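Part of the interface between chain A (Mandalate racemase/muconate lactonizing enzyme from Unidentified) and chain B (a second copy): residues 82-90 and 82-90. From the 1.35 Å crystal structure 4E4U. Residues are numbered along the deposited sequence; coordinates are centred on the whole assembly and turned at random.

Chain A (82-90) FTQRPDLTM
Chain B, residues 82-90: FTQRPDLTM

The two stretches are related by an exact two-fold axis and run roughly antiparallel, burying 524 Å² in all. Every contact between unlike residues occurs twice, while the D87 pair and the two bridging waters occur once, at the axis. Each stretch is an irregular loop leading into a helix that begins at residue 88, and the register pairs L88(B) with D87(A), CA to CA 5.1 Å, and D87(B) with L88(A) likewise.

F82(B) (phi/psi 61/60, chi1 t, chi2 52°) and Q84(B) (63/32, chi1 and chi2 t, chi3 75°) have left-handed backbones and stay out of reach of chain A. Between them T83(B) (-112/-83, chi1 p) points toward the partner, its CG2 3.6 Å from L88(A) CD2. R85(B) is extended in backbone (-142/164) but curled in side chain (chi1 to chi3 p, chi4 75°). The curl lets R85(B) NE and NH2 donate to P86(B) O, at 3.0 and 3.1 Å, and places R85(B) CD 3.7 Å from L88(A) CD2, while L88(A) CD1 covers one guanidinium face. P86(B) (-63/126, C-gamma exo) also accepts through O from water 1, at 2.7 Å. This water donates equally to P86(A) O and accepts from L88(A) N and L88(B) N, each 2.9 Å away.

D87(B) (-108/113, chi1 t, chi2 -56°) is the N-cap: its OD1 accepts from M90(B) N at 3.0 Å. D87(B) OD2 accepts from T89(A) OG1 at 2.8 Å, so one carboxylate serves both chains. The like-charged D87(A) OD1 and D87(B) OD1 lie 4.3 Å apart, bridged by water 2, which donates to each at 2.6 Å.

L88(B) (-57/-44, chi1 t, chi2 p), the most covered residue of its stretch (101 Å²), points toward chain A; the methyls L88(B) CD2 and T83(A) CG2 make nonpolar van der Waals contact at 3.6 Å. T89(B) (-68/-42, chi1 m) returns the hydrogen bond, OG1 to D87(A) OD2, 2.8 Å. M90(B) (-61/-40, chi1 t, chi2 p, chi3 98°, between wells) continues the helix, its side-chain end leading away.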

ATOM      1  N   PHE A  82       4.153  11.475 -33.501  1.00 10.99           N
ATOM      2  CA  PHE A  82       4.837  10.655 -32.501  1.00 10.88           C
ATOM      3  C   PHE A  82       4.603  11.250 -31.111  1.00 10.62           C
ATOM      4  O   PHE A  82       5.523  11.635 -30.396  1.00 11.71           O
ATOM      5  CB  PHE A  82       6.329  10.477 -32.820  1.00 11.77           C
ATOM      6  CG  PHE A  82       7.023   9.483 -31.923  1.00 12.05           C
ATOM      7  CD1 PHE A  82       6.504   8.201 -31.756  1.00 12.72           C
ATOM      8  CD2 PHE A  82       8.189   9.822 -31.242  1.00 12.58           C
ATOM      9  CE1 PHE A  82       7.136   7.273 -30.928  1.00 12.93           C
ATOM     10  CE2 PHE A  82       8.821   8.904 -30.408  1.00 12.35           C
ATOM     11  CZ  PHE A  82       8.301   7.631 -30.256  1.00 12.53           C
ATOM     12  N   THR A  83       3.331  11.328 -30.752  1.00  9.90           N
ATOM     13  CA  THR A  83       2.937  11.782 -29.428  1.00 10.43           C
ATOM     14  C   THR A  83       2.329  10.597 -28.673  1.00 10.45           C
ATOM     15  O   THR A  83       3.035   9.914 -27.931  1.00 10.95           O
ATOM     16  CB  THR A  83       2.015  13.034 -29.511  1.00 11.18           C
ATOM     17  OG1 THR A  83       0.911  12.774 -30.388  1.00 11.74           O
ATOM     18  CG2 THR A  83       2.816  14.244 -30.031  1.00 11.85           C
ATOM     19  N   GLN A  84       1.050  10.319 -28.898  1.00 10.80           N
ATOM     20  CA  GLN A  84       0.403   9.158 -28.274  1.00 10.26           C
ATOM     21  C   GLN A  84       0.379   9.285 -26.749  1.00 10.04           C
ATOM     22  O   GLN A  84       0.470   8.301 -26.009  1.00 10.75           O
ATOM     23  CB  GLN A  84       1.030   7.830 -28.732  1.00 11.08           C
ATOM     24  CG  GLN A  84       0.050   6.671 -28.682  1.00 11.23           C
ATOM     25  CD  GLN A  84       0.553   5.464 -29.440  1.00 10.66           C
ATOM     26  OE1 GLN A  84       1.445   4.744 -28.978  1.00 12.37           O
ATOM     27  NE2 GLN A  84       0.008   5.248 -30.632  1.00 10.81           N
ATOM     28  N   ARG A  85       0.286  10.531 -26.305  1.00 10.25           N
ATOM     29  CA  ARG A  85      -0.169  10.891 -24.965  1.00  9.34           C
ATOM     30  C   ARG A  85      -1.000  12.152 -25.177  1.00 10.14           C
ATOM     31  O   ARG A  85      -0.918  12.760 -26.237  1.00 11.11           O
ATOM     32  CB  ARG A  85       0.994  11.084 -23.965  1.00 10.26           C
ATOM     33  CG  ARG A  85       2.269  11.751 -24.505  1.00 10.20           C
ATOM     34  CD  ARG A  85       2.112  13.223 -24.943  1.00 10.30           C
ATOM     35  NE  ARG A  85       1.355  14.017 -23.973  1.00 10.16           N
ATOM     36  CZ  ARG A  85       1.819  14.458 -22.804  1.00 10.14           C
ATOM     37  NH1 ARG A  85       3.078  14.237 -22.445  1.00 10.63           N
ATOM     38  NH2 ARG A  85       1.018  15.144 -21.995  1.00 10.96           N
ATOM     39  N   PRO A  86      -1.814  12.541 -24.194  1.00 10.49           N
ATOM     40  CA  PRO A  86      -2.754  13.628 -24.500  1.00 11.00           C
ATOM     41  C   PRO A  86      -2.086  14.959 -24.853  1.00 10.99           C
ATOM     42  O   PRO A  86      -1.245  15.443 -24.088  1.00 11.58           O
ATOM     43  CB  PRO A  86      -3.557  13.763 -23.203  1.00 12.32           C
ATOM     44  CG  PRO A  86      -3.505  12.390 -22.603  1.00 12.27           C
ATOM     45  CD  PRO A  86      -2.101  11.907 -22.898  1.00 10.94           C
ATOM     46  N   ASP A  87      -2.454  15.518 -26.007  1.00 11.24           N
ATOM     47  CA  ASP A  87      -2.149  16.898 -26.365  1.00 10.81           C
ATOM     48  C   ASP A  87      -3.479  17.644 -26.264  1.00 10.81           C
ATOM     49  O   ASP A  87      -4.409  17.382 -27.029  1.00 11.63           O
ATOM     50  CB  ASP A  87      -1.551  16.990 -27.777  1.00 11.87           C
ATOM     51  CG  ASP A  87      -1.302  18.434 -28.215  1.00 12.96           C
ATOM     52  OD1 ASP A  87      -2.271  19.235 -28.207  1.00 14.62           O
ATOM     53  OD2 ASP A  87      -0.145  18.770 -28.576  1.00 13.53           O
ATOM     54  N   LEU A  88      -3.570  18.549 -25.298  1.00 10.73           N
ATOM     55  CA  LEU A  88      -4.852  19.140 -24.921  1.00 10.67           C
ATOM     56  C   LEU A  88      -5.572  19.829 -26.093  1.00 10.48           C
ATOM     57  O   LEU A  88      -6.780  19.662 -26.274  1.00 11.11           O
ATOM     58  CB  LEU A  88      -4.641  20.128 -23.774  1.00 11.11           C
ATOM     59  CG  LEU A  88      -5.895  20.751 -23.164  1.00 11.21           C
ATOM     60  CD1 LEU A  88      -6.745  19.707 -22.447  1.00 12.19           C
ATOM     61  CD2 LEU A  88      -5.498  21.858 -22.214  1.00 12.26           C
ATOM     62  N   THR A  89      -4.842  20.602 -26.890  1.00 10.96           N
ATOM     63  CA  THR A  89      -5.474  21.280 -28.017  1.00 11.09           C
ATOM     64  C   THR A  89      -5.908  20.277 -29.076  1.00 10.71           C
ATOM     65  O   THR A  89      -7.014  20.385 -29.614  1.00 11.15           O
ATOM     66  CB  THR A  89      -4.564  22.370 -28.620  1.00 12.09           C
ATOM     67  OG1 THR A  89      -4.333  23.388 -27.640  1.00 13.06           O
ATOM     68  CG2 THR A  89      -5.202  22.999 -29.848  1.00 13.06           C
ATOM     69  N   MET A  90      -5.064  19.283 -29.352  1.00 10.64           N
ATOM     70  CA  MET A  90      -5.417  18.263 -30.341  1.00 10.21           C
ATOM     71  C   MET A  90      -6.672  17.524 -29.910  1.00 10.00           C
ATOM     72  O   MET A  90      -7.536  17.230 -30.729  1.00 11.03           O
ATOM     73  CB  MET A  90      -4.274  17.266 -30.530  1.00 10.38           C
ATOM     74  CG  MET A  90      -4.643  16.062 -31.398  1.00 10.95           C
ATOM     75  SD  MET A  90      -5.158  16.496 -33.079  1.00 11.25           S
ATOM     76  CE  MET A  90      -3.622  16.214 -33.958  1.00 11.49           C
TER
ATOM     77  N   PHE B  82      -7.121  29.201 -19.178  1.00 10.99           N
ATOM     78  CA  PHE B  82      -7.688  28.407 -18.088  1.00 10.88           C
ATOM     79  C   PHE B  82      -7.388  26.927 -18.331  1.00 10.62           C
ATOM     80  O   PHE B  82      -8.276  26.088 -18.458  1.00 11.71           O
ATOM     81  CB  PHE B  82      -9.186  28.679 -17.891  1.00 11.77           C
ATOM     82  CG  PHE B  82      -9.760  28.028 -16.657  1.00 12.05           C
ATOM     83  CD1 PHE B  82      -9.162  28.222 -15.413  1.00 12.72           C
ATOM     84  CD2 PHE B  82     -10.892  27.221 -16.731  1.00 12.58           C
ATOM     85  CE1 PHE B  82      -9.682  27.624 -14.266  1.00 12.93           C
ATOM     86  CE2 PHE B  82     -11.413  26.614 -15.592  1.00 12.35           C
ATOM     87  CZ  PHE B  82     -10.815  26.820 -14.361  1.00 12.53           C
ATOM     88  N   THR B  83      -6.101  26.629 -18.405  1.00  9.90           N
ATOM     89  CA  THR B  83      -5.640  25.257 -18.540  1.00 10.43           C
ATOM     90  C   THR B  83      -4.917  24.863 -17.250  1.00 10.45           C
ATOM     91  O   THR B  83      -5.530  24.281 -16.354  1.00 10.95           O
ATOM     92  CB  THR B  83      -4.795  25.069 -19.834  1.00 11.18           C
ATOM     93  OG1 THR B  83      -3.743  26.042 -19.881  1.00 11.74           O
ATOM     94  CG2 THR B  83      -5.696  25.219 -21.076  1.00 11.85           C
ATOM     95  N   GLN B  84      -3.643  25.220 -17.127  1.00 10.80           N
ATOM     96  CA  GLN B  84      -2.892  24.948 -15.896  1.00 10.26           C
ATOM     97  C   GLN B  84      -2.768  23.445 -15.638  1.00 10.04           C
ATOM     98  O   GLN B  84      -2.752  22.975 -14.497  1.00 10.75           O
ATOM     99  CB  GLN B  84      -3.476  25.694 -14.684  1.00 11.08           C
ATOM    100  CG  GLN B  84      -2.433  25.994 -13.622  1.00 11.23           C
ATOM    101  CD  GLN B  84      -2.922  27.005 -12.610  1.00 10.66           C
ATOM    102  OE1 GLN B  84      -3.739  26.694 -11.736  1.00 12.37           O
ATOM    103  NE2 GLN B  84      -2.452  28.241 -12.739  1.00 10.81           N
ATOM    104  N   ARG B  85      -2.712  22.704 -16.737  1.00 10.25           N
ATOM    105  CA  ARG B  85      -2.183  21.343 -16.780  1.00  9.34           C
ATOM    106  C   ARG B  85      -1.439  21.273 -18.110  1.00 10.14           C
ATOM    107  O   ARG B  85      -1.628  22.137 -18.957  1.00 11.11           O
ATOM    108  CB  ARG B  85      -3.281  20.265 -16.634  1.00 10.26           C
ATOM    109  CG  ARG B  85      -4.626  20.547 -17.324  1.00 10.20           C
ATOM    110  CD  ARG B  85      -4.580  20.604 -18.866  1.00 10.30           C
ATOM    111  NE  ARG B  85      -3.802  19.507 -19.443  1.00 10.16           N
ATOM    112  CZ  ARG B  85      -4.205  18.241 -19.544  1.00 10.14           C
ATOM    113  NH1 ARG B  85      -5.422  17.882 -19.152  1.00 10.63           N
ATOM    114  NH2 ARG B  85      -3.387  17.329 -20.060  1.00 10.96           N
ATOM    115  N   PRO B  86      -0.580  20.269 -18.297  1.00 10.49           N
ATOM    116  CA  PRO B  86       0.276  20.338 -19.489  1.00 11.00           C
ATOM    117  C   PRO B  86      -0.487  20.304 -20.816  1.00 10.99           C
ATOM    118  O   PRO B  86      -1.297  19.397 -21.032  1.00 11.58           O
ATOM    119  CB  PRO B  86       1.160  19.096 -19.352  1.00 12.32           C
ATOM    120  CG  PRO B  86       1.225  18.862 -17.871  1.00 12.27           C
ATOM    121  CD  PRO B  86      -0.169  19.194 -17.380  1.00 10.94           C
ATOM    122  N   ASP B  87      -0.232  21.296 -21.670  1.00 11.24           N
ATOM    123  CA  ASP B  87      -0.636  21.274 -23.071  1.00 10.81           C
ATOM    124  C   ASP B  87       0.654  21.060 -23.859  1.00 10.81           C
ATOM    125  O   ASP B  87       1.541  21.916 -23.864  1.00 11.63           O
ATOM    126  CB  ASP B  87      -1.336  22.582 -23.471  1.00 11.87           C
ATOM    127  CG  ASP B  87      -1.694  22.623 -24.958  1.00 12.96           C
ATOM    128  OD1 ASP B  87      -0.772  22.465 -25.798  1.00 14.62           O
ATOM    129  OD2 ASP B  87      -2.890  22.824 -25.291  1.00 13.53           O
ATOM    130  N   LEU B  88       0.764  19.901 -24.498  1.00 10.73           N
ATOM    131  CA  LEU B  88       2.035  19.457 -25.065  1.00 10.67           C
ATOM    132  C   LEU B  88       2.633  20.452 -26.074  1.00 10.48           C
ATOM    133  O   LEU B  88       3.832  20.735 -26.043  1.00 11.11           O
ATOM    134  CB  LEU B  88       1.852  18.086 -25.716  1.00 11.11           C
ATOM    135  CG  LEU B  88       3.110  17.407 -26.254  1.00 11.21           C
ATOM    136  CD1 LEU B  88       4.065  17.027 -25.126  1.00 12.19           C
ATOM    137  CD2 LEU B  88       2.721  16.187 -27.057  1.00 12.26           C
ATOM    138  N   THR B  89       1.807  20.986 -26.969  1.00 10.96           N
ATOM    139  CA  THR B  89       2.320  21.935 -27.950  1.00 11.09           C
ATOM    140  C   THR B  89       2.732  23.237 -27.277  1.00 10.71           C
ATOM    141  O   THR B  89       3.790  23.789 -27.594  1.00 11.15           O
ATOM    142  CB  THR B  89       1.313  22.191 -29.089  1.00 12.09           C
ATOM    143  OG1 THR B  89       1.096  20.973 -29.811  1.00 13.06           O
ATOM    144  CG2 THR B  89       1.827  23.251 -30.049  1.00 13.06           C
ATOM    145  N   MET B  90       1.927  23.710 -26.327  1.00 10.64           N
ATOM    146  CA  MET B  90       2.264  24.944 -25.615  1.00 10.21           C
ATOM    147  C   MET B  90       3.584  24.785 -24.882  1.00 10.00           C
ATOM    148  O   MET B  90       4.404  25.697 -24.864  1.00 11.03           O
ATOM    149  CB  MET B  90       1.167  25.318 -24.619  1.00 10.38           C
ATOM    150  CG  MET B  90       1.538  26.483 -23.700  1.00 10.95           C
ATOM    151  SD  MET B  90       1.910  28.024 -24.576  1.00 11.25           S
ATOM    152  CE  MET B  90       0.333  28.860 -24.416  1.00 11.49           C
TER
HETATM  153  O   HOH W   1      -1.322  18.109 -23.452  0.50 10.79           O
HETATM  154  O   HOH W   2      -1.590  21.788 -28.216  0.27 15.53           O